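Local coordinates for protein putative branched-chain amino acid ABC transporter (Rhodospirillum rubrum ATCC 11170, PDB 3HUT) that probably serves as the extracellular solute-binding receptor of an ABC transporter, capturing branched-chain or related amino acids for uptake, at residues A[139-145]-A[195-201]; A[178-183]-A[205-210]; A[224-230]-A[246-252]. All blocks are in the same frame, centred on the assembly; numbering follows the deposited sequence.

Contact 1. Residues A[139-145]-A[195-201]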
loop_
_atom_site.group_PDB
_atom_site.type_symbol
_atom_site.label_atom_id
_atom_site.label_comp_id
_atom_site.label_asym_id
_atom_site.label_seq_id
_atom_site.Cartn_x
_atom_site.Cartn_y
_atom_site.Cartn_z
ATOM N N PHE A 139 8.342 -21.658 -12.648
ATOM C CA PHE A 139 9.194 -20.925 -13.575
ATOM C C PHE A 139 10.640 -20.847 -13.115
ATOM O O PHE A 139 10.918 -20.699 -11.922
ATOM C CB PHE A 139 8.632 -19.519 -13.787
ATOM C CG PHE A 139 7.282 -19.516 -14.442
ATOM C CD1 PHE A 139 7.153 -19.852 -15.787
ATOM C CD2 PHE A 139 6.136 -19.237 -13.704
ATOM C CE1 PHE A 139 5.897 -19.913 -16.389
ATOM C CE2 PHE A 139 4.874 -19.295 -14.294
ATOM C CZ PHE A 139 4.753 -19.635 -15.640
ATOM N N THR A 140 11.555 -20.955 -14.074
ATOM C CA THR A 140 12.982 -20.893 -13.787
ATOM C C THR A 140 13.693 -19.865 -14.657
ATOM O O THR A 140 14.860 -19.559 -14.426
ATOM C CB THR A 140 13.650 -22.265 -13.982
ATOM O OG1 THR A 140 13.331 -22.771 -15.282
ATOM C CG2 THR A 140 13.162 -23.238 -12.932
ATOM N N SER A 141 12.994 -19.341 -15.662
ATOM C CA SER A 141 13.569 -18.319 -16.537
ATOM C C SER A 141 12.468 -17.320 -16.865
ATOM O O SER A 141 11.377 -17.701 -17.287
ATOM C CB SER A 141 14.105 -18.926 -17.835
ATOM O OG SER A 141 13.046 -19.218 -18.727
ATOM N N VAL A 142 12.753 -16.039 -16.676
ATOM C CA VAL A 142 11.752 -15.020 -16.937
ATOM C C VAL A 142 12.332 -13.779 -17.603
ATOM O O VAL A 142 13.547 -13.555 -17.607
ATOM C CB VAL A 142 11.071 -14.594 -15.609
ATOM C CG1 VAL A 142 12.088 -13.887 -14.719
ATOM C CG2 VAL A 142 9.863 -13.699 -15.882
ATOM N N ALA A 143 11.442 -12.981 -18.175
ATOM C CA ALA A 143 11.819 -11.733 -18.810
ATOM C C ALA A 143 11.262 -10.668 -17.875
ATOM O O ALA A 143 10.114 -10.765 -17.436
ATOM C CB ALA A 143 11.169 -11.617 -20.189
ATOM N N VAL A 144 12.073 -9.673 -17.540
ATOM C CA VAL A 144 11.604 -8.612 -16.666
ATOM C C VAL A 144 11.561 -7.307 -17.444
ATOM O O VAL A 144 12.558 -6.891 -18.033
ATOM C CB VAL A 144 12.524 -8.414 -15.450
ATOM C CG1 VAL A 144 12.012 -7.244 -14.608
ATOM C CG2 VAL A 144 12.583 -9.696 -14.615
ATOM N N ILE A 145 10.395 -6.678 -17.462
ATOM C CA ILE A 145 10.227 -5.406 -18.145
ATOM C C ILE A 145 9.759 -4.432 -17.076
ATOM O O ILE A 145 8.723 -4.650 -16.449
ATOM C CB ILE A 145 9.159 -5.489 -19.249
ATOM C CG1 ILE A 145 9.486 -6.634 -20.205
ATOM C CG2 ILE A 145 9.104 -4.172 -20.015
ATOM C CD1 ILE A 145 8.485 -6.781 -21.326
ATOM N N PRO A 195 12.100 -16.766 -22.906
ATOM C CA PRO A 195 11.853 -16.963 -21.476
ATOM C C PRO A 195 10.543 -17.738 -21.304
ATOM O O PRO A 195 9.739 -17.796 -22.230
ATOM C CB PRO A 195 11.763 -15.532 -20.944
ATOM C CG PRO A 195 11.193 -14.781 -22.111
ATOM C CD PRO A 195 11.981 -15.344 -23.275
ATOM N N GLN A 196 10.331 -18.336 -20.135
ATOM C CA GLN A 196 9.108 -19.095 -19.881
ATOM C C GLN A 196 7.954 -18.167 -19.508
ATOM O O GLN A 196 6.787 -18.498 -19.707
ATOM C CB GLN A 196 9.315 -20.090 -18.742
ATOM C CG GLN A 196 10.455 -21.067 -18.933
ATOM C CD GLN A 196 10.671 -21.917 -17.698
ATOM O OE1 GLN A 196 10.627 -21.412 -16.576
ATOM N NE2 GLN A 196 10.911 -23.213 -17.896
ATOM N N ALA A 197 8.281 -17.004 -18.959
ATOM C CA ALA A 197 7.250 -16.057 -18.561
ATOM C C ALA A 197 7.789 -14.640 -18.522
ATOM O O ALA A 197 8.995 -14.416 -18.652
ATOM C CB ALA A 197 6.686 -16.439 -17.195
ATOM N N ILE A 198 6.877 -13.691 -18.328
ATOM C CA ILE A 198 7.219 -12.278 -18.277
ATOM C C ILE A 198 6.688 -11.624 -17.006
ATOM O O ILE A 198 5.544 -11.862 -16.606
ATOM C CB ILE A 198 6.605 -11.526 -19.484
ATOM C CG1 ILE A 198 7.080 -12.167 -20.788
ATOM C CG2 ILE A 198 6.986 -10.045 -19.432
ATOM C CD1 ILE A 198 6.406 -11.606 -22.029
ATOM N N TYR A 199 7.528 -10.813 -16.367
ATOM C CA TYR A 199 7.112 -10.094 -15.173
ATOM C C TYR A 199 7.156 -8.612 -15.516
ATOM O O TYR A 199 8.198 -8.104 -15.932
ATOM C CB TYR A 199 8.048 -10.354 -13.988
ATOM C CG TYR A 199 7.619 -9.574 -12.763
ATOM C CD1 TYR A 199 6.451 -9.915 -12.076
ATOM C CD2 TYR A 199 8.330 -8.449 -12.337
ATOM C CE1 TYR A 199 5.993 -9.155 -10.996
ATOM C CE2 TYR A 199 7.878 -7.678 -11.250
ATOM C CZ TYR A 199 6.709 -8.041 -10.591
ATOM O OH TYR A 199 6.240 -7.291 -9.529
ATOM N N LEU A 200 6.032 -7.923 -15.346
ATOM C CA LEU A 200 5.966 -6.501 -15.664
ATOM C C LEU A 200 5.985 -5.588 -14.442
ATOM O O LEU A 200 5.051 -5.593 -13.639
ATOM C CB LEU A 200 4.698 -6.201 -16.475
ATOM C CG LEU A 200 4.537 -6.939 -17.812
ATOM C CD1 LEU A 200 3.215 -6.542 -18.472
ATOM C CD2 LEU A 200 5.722 -6.603 -18.717
ATOM N N ALA A 201 7.049 -4.808 -14.304
ATOM C CA ALA A 201 7.143 -3.859 -13.208
ATOM C C ALA A 201 6.720 -2.534 -13.818
ATOM O O ALA A 201 7.556 -1.662 -14.073
ATOM C CB ALA A 201 8.580 -3.776 -12.695
HETATM O O HOH W 1 11.153 -24.244 -15.028
#
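Four backbone hydrogen bonds link the strands proper: A143 N to A197 O (2.9 Å), Y199 N to A143 O (2.8 Å), I145 N to Y199 O (3.0 Å) and A201 N to I145 O (2.7 Å). A143 and I145 use both N and O toward 197-201, as in a parallel pair, and the short segment axes cross at -29°, 4.6 Å apart at closest. At the entry end Q196 OE1 accepts from T140 N (2.7 Å) and, longer, from S141 N (3.3 Å), while Q196 N donates a fifth backbone bond to S141 O (3.1 Å). A water bridges T140 OG1 and Q196 NE2. On one face A197 CB sits over the F139 ring, 3.9 Å from its centroid, a CH-pi contact; on the other face I145 CB meets L200 CD2 at 3.7 Å. This is interior sheet of an alpha/beta lobe: strands 169-176 and 223-225 flank the pair, helices 126-136 and 150-165 pack on the V142, V144 and Y199 face, and Y199 OH bonds to N130.

Contact 2. Residues A[178-183]-A[205-210]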
loop_
_atom_site.group_PDB
_atom_site.type_symbol
_atom_site.label_atom_id
_atom_site.label_comp_id
_atom_site.label_asym_id
_atom_site.label_seq_id
_atom_site.Cartn_x
_atom_site.Cartn_y
_atom_site.Cartn_z
ATOM N N PRO A 178 8.410 5.861 -18.500
ATOM C CA PRO A 178 6.956 5.932 -18.361
ATOM C C PRO A 178 6.413 6.483 -19.673
ATOM O O PRO A 178 7.005 7.396 -20.243
ATOM C CB PRO A 178 6.767 6.917 -17.213
ATOM C CG PRO A 178 8.020 6.756 -16.407
ATOM C CD PRO A 178 9.079 6.670 -17.467
ATOM N N GLY A 179 5.314 5.919 -20.162
ATOM C CA GLY A 179 4.737 6.396 -21.408
ATOM C C GLY A 179 5.311 5.755 -22.659
ATOM O O GLY A 179 4.850 6.029 -23.773
ATOM N N ASN A 180 6.313 4.897 -22.492
ATOM C CA ASN A 180 6.930 4.237 -23.633
ATOM C C ASN A 180 5.905 3.537 -24.515
ATOM O O ASN A 180 4.984 2.885 -24.020
ATOM C CB ASN A 180 7.960 3.211 -23.174
ATOM C CG ASN A 180 8.477 2.366 -24.320
ATOM O OD1 ASN A 180 8.968 2.893 -25.311
ATOM N ND2 ASN A 180 8.358 1.051 -24.195
ATOM N N ARG A 181 6.070 3.667 -25.825
ATOM C CA ARG A 181 5.145 3.027 -26.748
ATOM C C ARG A 181 5.793 2.121 -27.792
ATOM O O ARG A 181 5.108 1.617 -28.669
ATOM C CB ARG A 181 4.258 4.081 -27.428
ATOM C CG ARG A 181 3.188 4.661 -26.502
ATOM C CD ARG A 181 2.186 3.584 -26.088
ATOM N NE ARG A 181 1.150 4.069 -25.175
ATOM C CZ ARG A 181 1.290 4.175 -23.855
ATOM N NH1 ARG A 181 2.430 3.830 -23.265
ATOM N NH2 ARG A 181 0.281 4.624 -23.119
ATOM N N ARG A 182 7.102 1.904 -27.720
ATOM C CA ARG A 182 7.716 0.991 -28.682
ATOM C C ARG A 182 8.004 -0.321 -27.965
ATOM O O ARG A 182 8.725 -0.361 -26.964
ATOM C CB ARG A 182 9.001 1.556 -29.276
ATOM C CG ARG A 182 10.098 1.749 -28.296
ATOM C CD ARG A 182 10.144 3.178 -27.854
ATOM N NE ARG A 182 11.483 3.709 -28.042
ATOM C CZ ARG A 182 11.889 4.880 -27.573
ATOM N NH1 ARG A 182 11.060 5.652 -26.885
ATOM N NH2 ARG A 182 13.132 5.272 -27.784
ATOM N N PHE A 183 7.428 -1.393 -28.493
ATOM C CA PHE A 183 7.564 -2.706 -27.891
ATOM C C PHE A 183 8.174 -3.750 -28.822
ATOM O O PHE A 183 8.570 -4.823 -28.374
ATOM C CB PHE A 183 6.181 -3.189 -27.436
ATOM C CG PHE A 183 5.334 -2.115 -26.793
ATOM C CD1 PHE A 183 5.729 -1.512 -25.603
ATOM C CD2 PHE A 183 4.128 -1.725 -27.373
ATOM C CE1 PHE A 183 4.931 -0.534 -24.995
ATOM C CE2 PHE A 183 3.322 -0.749 -26.778
ATOM C CZ PHE A 183 3.726 -0.154 -25.585
ATOM N N GLU A 205 -1.500 1.825 -17.534
ATOM C CA GLU A 205 -1.543 2.646 -18.748
ATOM C C GLU A 205 -0.473 2.286 -19.772
ATOM O O GLU A 205 -0.672 2.494 -20.971
ATOM C CB GLU A 205 -1.440 4.142 -18.420
ATOM C CG GLU A 205 -0.108 4.556 -17.843
ATOM C CD GLU A 205 -0.111 4.577 -16.334
ATOM O OE1 GLU A 205 -0.908 3.829 -15.721
ATOM O OE2 GLU A 205 0.696 5.343 -15.760
ATOM N N ASP A 206 0.661 1.768 -19.309
ATOM C CA ASP A 206 1.743 1.365 -20.208
ATOM C C ASP A 206 1.661 -0.127 -20.523
ATOM O O ASP A 206 1.967 -0.556 -21.637
ATOM C CB ASP A 206 3.123 1.659 -19.593
ATOM C CG ASP A 206 3.426 3.144 -19.510
ATOM O OD1 ASP A 206 2.937 3.897 -20.377
ATOM O OD2 ASP A 206 4.168 3.554 -18.590
ATOM N N ALA A 207 1.246 -0.912 -19.535
ATOM C CA ALA A 207 1.140 -2.362 -19.697
ATOM C C ALA A 207 0.050 -2.822 -20.665
ATOM O O ALA A 207 0.250 -3.771 -21.421
ATOM C CB ALA A 207 0.933 -3.017 -18.340
ATOM N N ALA A 208 -1.101 -2.158 -20.645
ATOM C CA ALA A 208 -2.197 -2.542 -21.533
ATOM C C ALA A 208 -1.758 -2.495 -22.994
ATOM O O ALA A 208 -1.922 -3.471 -23.725
ATOM C CB ALA A 208 -3.414 -1.634 -21.310
ATOM N N PRO A 209 -1.197 -1.360 -23.445
ATOM C CA PRO A 209 -0.779 -1.345 -24.850
ATOM C C PRO A 209 0.344 -2.338 -25.137
ATOM O O PRO A 209 0.390 -2.926 -26.215
ATOM C CB PRO A 209 -0.365 0.114 -25.084
ATOM C CG PRO A 209 -0.025 0.617 -23.714
ATOM C CD PRO A 209 -1.084 -0.016 -22.850
ATOM N N PHE A 210 1.247 -2.531 -24.180
ATOM C CA PHE A 210 2.332 -3.482 -24.383
ATOM C C PHE A 210 1.780 -4.882 -24.633
ATOM O O PHE A 210 2.212 -5.576 -25.553
ATOM C CB PHE A 210 3.260 -3.547 -23.169
ATOM C CG PHE A 210 4.182 -4.727 -23.198
ATOM C CD1 PHE A 210 5.145 -4.847 -24.198
ATOM C CD2 PHE A 210 4.048 -5.754 -22.269
ATOM C CE1 PHE A 210 5.960 -5.979 -24.274
ATOM C CE2 PHE A 210 4.856 -6.889 -22.336
ATOM C CZ PHE A 210 5.812 -6.999 -23.341
HETATM O O HOH W 2 0.487 6.275 -20.964
#
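D206, in the first turn of helix 204-216, is the polar hub. Its OD1 takes a salt bridge from R181 NH1 at 2.9 Å, and its OD2 accepts from G179 N at 3.1 Å; a second, weak bond runs from G179 N to D206 OD1, also 3.1 Å. One carboxylate thus holds both a backbone amide and a guanidinium of the same loop. R181 NH1 also donates to N180 O (2.8 Å) and so is shared with the loop's own backbone, and a water takes a bond from R181 NH2 (2.7 Å) while giving a weak one to D206 OD1 (3.5 Å). G179 has a positive phi of 87°, where a side chain would jam against the preceding carbonyl, so the turn calls for glycine. Next to it N180 OD1 accepts from R182 N (3.2 Å), which fits an Asx turn.

Outward from the charges the contact becomes apolar. P209 CG lies over one face of the R181 guanidinium, 3.8 Å from CZ. F183 points its CB at the helix; F210 CA stands over the F183 ring, 3.7 Å from the centroid and 8° off its normal, a CH-pi contact, and the F210 ring turns its edge toward the F183 face, offset, with centroids 5.6 Å apart and planes at 71°.

The loop between strand 169-176 and helix 184-193, with F183 as that helix's N-cap, thus packs on the N-terminal part of helix 204-216, joining successive beta-alpha units of the lobe. F210 reaches inward to V186, I187 and I145, while P178 rests against V147 of strand 141-147.

Contact 3. Residues A[224-230]-A[246-252]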
loop_
_atom_site.group_PDB
_atom_site.type_symbol
_atom_site.label_atom_id
_atom_site.label_comp_id
_atom_site.label_asym_id
_atom_site.label_seq_id
_atom_site.Cartn_x
_atom_site.Cartn_y
_atom_site.Cartn_z
ATOM N N TYR A 224 2.926 -11.976 -15.432
ATOM C CA TYR A 224 2.701 -11.636 -14.028
ATOM C C TYR A 224 3.101 -10.172 -13.936
ATOM O O TYR A 224 3.930 -9.709 -14.721
ATOM C CB TYR A 224 3.603 -12.460 -13.108
ATOM C CG TYR A 224 3.222 -13.917 -12.975
ATOM C CD1 TYR A 224 2.715 -14.417 -11.775
ATOM C CD2 TYR A 224 3.390 -14.802 -14.040
ATOM C CE1 TYR A 224 2.388 -15.767 -11.634
ATOM C CE2 TYR A 224 3.067 -16.152 -13.909
ATOM C CZ TYR A 224 2.568 -16.627 -12.703
ATOM O OH TYR A 224 2.262 -17.964 -12.562
ATOM N N GLY A 225 2.531 -9.435 -12.994
ATOM C CA GLY A 225 2.898 -8.038 -12.906
ATOM C C GLY A 225 2.656 -7.359 -11.577
ATOM O O GLY A 225 2.074 -7.928 -10.653
ATOM N N SER A 226 3.113 -6.116 -11.510
ATOM C CA SER A 226 2.996 -5.274 -10.336
ATOM C C SER A 226 1.550 -4.959 -9.972
ATOM O O SER A 226 0.647 -5.027 -10.814
ATOM C CB SER A 226 3.743 -3.960 -10.592
ATOM O OG SER A 226 3.429 -2.981 -9.614
ATOM N N SER A 227 1.345 -4.603 -8.708
ATOM C CA SER A 227 0.029 -4.212 -8.216
ATOM C C SER A 227 -0.386 -2.924 -8.931
ATOM O O SER A 227 -1.552 -2.527 -8.894
ATOM C CB SER A 227 0.090 -3.955 -6.704
ATOM O OG SER A 227 1.132 -3.040 -6.393
ATOM N N ALA A 228 0.576 -2.262 -9.569
ATOM C CA ALA A 228 0.284 -1.025 -10.292
ATOM C C ALA A 228 -0.616 -1.303 -11.497
ATOM O O ALA A 228 -1.150 -0.379 -12.114
ATOM C CB ALA A 228 1.582 -0.355 -10.749
ATOM N N LEU A 229 -0.776 -2.579 -11.836
ATOM C CA LEU A 229 -1.629 -2.973 -12.954
ATOM C C LEU A 229 -3.073 -3.080 -12.494
ATOM O O LEU A 229 -3.993 -3.140 -13.315
ATOM C CB LEU A 229 -1.205 -4.339 -13.510
ATOM C CG LEU A 229 0.213 -4.514 -14.063
ATOM C CD1 LEU A 229 0.405 -5.950 -14.545
ATOM C CD2 LEU A 229 0.432 -3.548 -15.201
ATOM N N TYR A 230 -3.269 -3.097 -11.179
ATOM C CA TYR A 230 -4.601 -3.251 -10.601
ATOM C C TYR A 230 -5.508 -2.038 -10.728
ATOM O O TYR A 230 -5.437 -1.099 -9.933
ATOM C CB TYR A 230 -4.494 -3.641 -9.126
ATOM C CG TYR A 230 -5.815 -4.038 -8.509
ATOM C CD1 TYR A 230 -6.552 -5.104 -9.027
ATOM C CD2 TYR A 230 -6.314 -3.374 -7.391
ATOM C CE1 TYR A 230 -7.749 -5.501 -8.444
ATOM C CE2 TYR A 230 -7.512 -3.763 -6.798
ATOM C CZ TYR A 230 -8.223 -4.828 -7.328
ATOM O OH TYR A 230 -9.402 -5.231 -6.737
ATOM N N ARG A 246 -1.520 -12.166 -14.273
ATOM C CA ARG A 246 -1.575 -12.386 -12.836
ATOM C C ARG A 246 -0.883 -11.267 -12.080
ATOM O O ARG A 246 0.085 -10.687 -12.563
ATOM C CB ARG A 246 -0.925 -13.722 -12.483
ATOM C CG ARG A 246 -1.807 -14.913 -12.803
ATOM C CD ARG A 246 -1.031 -16.208 -12.763
ATOM N NE ARG A 246 -1.901 -17.346 -13.028
ATOM C CZ ARG A 246 -1.477 -18.592 -13.191
ATOM N NH1 ARG A 246 -0.181 -18.872 -13.119
ATOM N NH2 ARG A 246 -2.355 -19.561 -13.430
ATOM N N LEU A 247 -1.396 -10.964 -10.892
ATOM C CA LEU A 247 -0.818 -9.926 -10.056
ATOM C C LEU A 247 -1.299 -10.106 -8.625
ATOM O O LEU A 247 -2.324 -10.747 -8.378
ATOM C CB LEU A 247 -1.216 -8.526 -10.560
ATOM C CG LEU A 247 -2.686 -8.071 -10.559
ATOM C CD1 LEU A 247 -3.270 -8.095 -9.154
ATOM C CD2 LEU A 247 -2.767 -6.650 -11.104
ATOM N N ALA A 248 -0.552 -9.544 -7.685
ATOM C CA ALA A 248 -0.925 -9.610 -6.282
ATOM C C ALA A 248 -1.105 -8.179 -5.787
ATOM O O ALA A 248 -0.418 -7.271 -6.245
ATOM C CB ALA A 248 0.166 -10.316 -5.472
ATOM N N THR A 249 -2.035 -7.980 -4.863
ATOM C CA THR A 249 -2.275 -6.657 -4.312
ATOM C C THR A 249 -2.767 -6.778 -2.874
ATOM O O THR A 249 -3.248 -7.830 -2.462
ATOM C CB THR A 249 -3.312 -5.878 -5.150
ATOM O OG1 THR A 249 -3.338 -4.512 -4.717
ATOM C CG2 THR A 249 -4.702 -6.479 -4.982
ATOM N N ALA A 250 -2.631 -5.697 -2.113
ATOM C CA ALA A 250 -3.050 -5.682 -0.716
ATOM C C ALA A 250 -4.571 -5.596 -0.602
ATOM O O ALA A 250 -5.212 -6.501 -0.082
ATOM C CB ALA A 250 -2.397 -4.507 0.005
ATOM N N PHE A 251 -5.138 -4.506 -1.105
ATOM C CA PHE A 251 -6.583 -4.292 -1.070
ATOM C C PHE A 251 -7.261 -4.839 -2.330
ATOM O O PHE A 251 -6.899 -4.474 -3.444
ATOM C CB PHE A 251 -6.881 -2.795 -0.941
ATOM C CG PHE A 251 -8.349 -2.455 -0.971
ATOM C CD1 PHE A 251 -9.229 -3.036 -0.068
ATOM C CD2 PHE A 251 -8.844 -1.534 -1.891
ATOM C CE1 PHE A 251 -10.585 -2.704 -0.075
ATOM C CE2 PHE A 251 -10.195 -1.195 -1.907
ATOM C CZ PHE A 251 -11.067 -1.782 -0.996
ATOM N N VAL A 252 -8.245 -5.712 -2.148
ATOM C CA VAL A 252 -8.970 -6.281 -3.282
ATOM C C VAL A 252 -10.422 -5.823 -3.209
ATOM O O VAL A 252 -11.168 -6.222 -2.315
ATOM C CB VAL A 252 -8.925 -7.815 -3.265
ATOM C CG1 VAL A 252 -9.609 -8.369 -4.511
ATOM C CG2 VAL A 252 -7.481 -8.291 -3.194
HETATM O O HOH W 3 1.824 -7.878 -8.081
#
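Strands 223-225 and 246-249 run parallel but stay paired only briefly. Y224 lies opposite R246, CA to CA 4.5 Å, and G225 N donates to R246 O at 2.8 Å. Beyond that the strands are spread by a water that donates to G225 O (2.6 Å) and accepts from A248 N (2.9 Å), spanning a gap of 4.3 Å between G225 O and A248 N. After G225 the chain leaves the sheet into a short 3-10 segment at 227-229; the geometry fits an ST turn, S226 OG accepting from A228 N, and S226 OG also hydrogen-bonds E126 of helix 126-136. The turn folds back so closely that a CB on G225 would collide with L229 CD1; glycine fits here.

On the Y224 side, R246 NH1 donates to Y224 OH (2.7 Å) and R246 CB lies over the tyrosine ring; D137 also hydrogen-bonds that hydroxyl. Towards the turn, L247 CD2 packs on L229 CB (3.7 Å) and Y230 CB (4.0 Å). The Y230 ring lies along 249-252, with T249 CG2 4.3 Å from its centroid and over its face, and its OH is bonded by L253 N.

The pair closes a beta-alpha-beta unit whose crossover contains helix 232-238. Strand 197-201 lies beyond Y224, and antiparallel strand 331-341 beyond R246; helix 126-136 packs against Y224, R246 and A248.

In the fold
The three contacts sit in one alpha/beta lobe, on the same side of the chain's centre, with their own centres 16 to 17 Å apart. Contacts 1 and 3 share a sheet: strands 197-201 and 223-225 are neighbours, joined by probable hydrogen bonds L200 N to Y224 O (2.8 Å) and I198 O to Y224 N (2.9 Å). Contact 2 lies on one face of that sheet, where F210 CZ meets I145 CD1 at 3.4 Å and A207 CB meets L229 CD2 at 3.2 Å. Along the chain contacts 1 and 2 interleave, and contact 3 follows both. Together they knit successive beta-alpha units into a lobe consistent with a two-lobed periplasmic binding protein.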